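PDB 1EAI: Chymotrypsin/elastase isoinhibitor 1 from Ascaris suum, which inhibits serine endopeptidases such as chymotrypsin and pancreatic elastase, defending the parasitic roundworm against the proteinases of its host. Local coordinates for residues Gly16-Lys20 / Cys38-Pro42. Numbering follows the deposited sequence.
Sequences GCEMK and CECSP
A carboxylate can tie two backbone segments together by accepting a main-chain NH, and this TIL domain, with no helix and only short strands, does so reciprocally. Extended C17-K20 (phi/psi near -110/150) follows G16 (-123/-137) and passes C38-P42 with end-to-end directions 63° apart; the nearest CA atoms, E18 and S41, are 5.8 Å apart. E18 (m, t) brings OE2 3.1 Å from C40 N, at 170°, while E39 (chi1 and chi2 t) sets OE2 3.2 Å from G16 N. One water accepts a hydrogen bond from M19 N at 2.7 Å and lies 3.0 Å from C40 O, to which it can donate; another weakly links E18 OE2 with C38 O, 3.4 Å from each. P42 CD makes van der Waals contact with C17 O (3.5 Å); the apolar pair is P42 CB with M19 SD, 4.0 Å. Disulfides tie C38 to C5, C40 (CB toward G16-K20) to C54, and C17 to C29, just before reactive bond L31-M32; G16 lies about 9 Å from the M32 side chain. A basic side chain of the elastase chain hydrogen-bonds E18 O. M19 and C40 touch strand 46-48, where E18 OE2 salt-bridges R48; strand 37-39, running into C38-P42, pairs antiparallel with strand 10-12.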
loop_
_atom_site.group_PDB
_atom_site.type_symbol
_atom_site.label_atom_id
_atom_site.label_comp_id
_atom_site.label_asym_id
_atom_site.label_seq_id
_atom_site.Cartn_x
_atom_site.Cartn_y
_atom_site.Cartn_z
ATOM N N GLY C 16 -13.284 -2.439 3.605
ATOM C CA GLY C 16 -13.751 -3.062 2.351
ATOM C C GLY C 16 -13.635 -2.120 1.160
ATOM O O GLY C 16 -12.603 -1.548 1.029
ATOM N N CYS C 17 -14.613 -1.987 0.228
ATOM C CA CYS C 17 -14.442 -1.038 -0.871
ATOM C C CYS C 17 -15.384 0.146 -0.747
ATOM O O CYS C 17 -16.431 0.024 -0.158
ATOM C CB CYS C 17 -14.590 -1.684 -2.270
ATOM S SG CYS C 17 -13.681 -3.246 -2.478
ATOM N N GLU C 18 -14.951 1.286 -1.251
ATOM C CA GLU C 18 -15.558 2.604 -1.323
ATOM C C GLU C 18 -16.039 2.943 -2.756
ATOM O O GLU C 18 -15.474 2.451 -3.766
ATOM C CB GLU C 18 -14.563 3.694 -0.814
ATOM C CG GLU C 18 -14.102 3.673 0.671
ATOM C CD GLU C 18 -13.449 4.981 1.124
ATOM O OE1 GLU C 18 -12.869 5.735 0.372
ATOM O OE2 GLU C 18 -13.506 5.295 2.400
ATOM N N MET C 19 -17.090 3.826 -2.945
ATOM C CA MET C 19 -17.602 4.149 -4.297
ATOM C C MET C 19 -17.719 5.672 -4.521
ATOM O O MET C 19 -18.100 6.382 -3.559
ATOM C CB MET C 19 -19.024 3.600 -4.458
ATOM C CG MET C 19 -19.153 2.069 -4.516
ATOM S SD MET C 19 -20.868 1.414 -4.533
ATOM C CE MET C 19 -21.347 1.919 -6.214
ATOM N N LYS C 20 -17.326 6.209 -5.702
ATOM C CA LYS C 20 -17.532 7.657 -5.898
ATOM C C LYS C 20 -18.973 7.881 -6.412
ATOM O O LYS C 20 -19.647 6.941 -6.872
ATOM C CB LYS C 20 -16.809 8.170 -7.110
ATOM C CG LYS C 20 -15.314 8.160 -7.105
ATOM C CD LYS C 20 -14.726 9.416 -6.517
ATOM C CE LYS C 20 -13.210 9.536 -6.724
ATOM N NZ LYS C 20 -12.506 10.601 -5.909
ATOM N N CYS C 38 -10.508 5.153 8.451
ATOM C CA CYS C 38 -11.672 5.996 8.668
ATOM C C CYS C 38 -12.434 5.791 7.401
ATOM O O CYS C 38 -11.954 6.238 6.332
ATOM C CB CYS C 38 -11.230 7.463 8.836
ATOM S SG CYS C 38 -10.857 7.890 10.555
ATOM N N GLU C 39 -13.380 4.841 7.428
ATOM C CA GLU C 39 -14.123 4.436 6.206
ATOM C C GLU C 39 -15.496 5.156 5.862
ATOM O O GLU C 39 -16.274 5.512 6.784
ATOM C CB GLU C 39 -14.272 2.897 6.357
ATOM C CG GLU C 39 -15.004 2.134 5.236
ATOM C CD GLU C 39 -15.616 0.803 5.679
ATOM O OE1 GLU C 39 -16.343 0.618 6.679
ATOM O OE2 GLU C 39 -15.195 -0.180 4.947
ATOM N N CYS C 40 -15.735 5.477 4.577
ATOM C CA CYS C 40 -16.962 6.009 3.951
ATOM C C CYS C 40 -17.636 4.799 3.307
ATOM O O CYS C 40 -17.244 4.546 2.175
ATOM C CB CYS C 40 -16.679 6.918 2.692
ATOM S SG CYS C 40 -18.008 8.104 2.209
ATOM N N SER C 41 -18.540 4.014 3.971
ATOM C CA SER C 41 -19.085 2.780 3.294
ATOM C C SER C 41 -20.386 2.890 2.564
ATOM O O SER C 41 -21.347 3.393 3.095
ATOM C CB SER C 41 -19.327 1.595 4.231
ATOM O OG SER C 41 -19.247 2.163 5.519
ATOM N N PRO C 42 -20.480 2.134 1.507
ATOM C CA PRO C 42 -21.666 2.148 0.738
ATOM C C PRO C 42 -22.787 1.466 1.481
ATOM O O PRO C 42 -23.928 1.911 1.352
ATOM C CB PRO C 42 -21.304 1.478 -0.587
ATOM C CG PRO C 42 -19.809 1.235 -0.569
ATOM C CD PRO C 42 -19.278 1.975 0.637
HETATM O O HOH W 1 -10.670 4.179 3.923
HETATM O O HOH W 2 -18.233 4.815 -0.685
#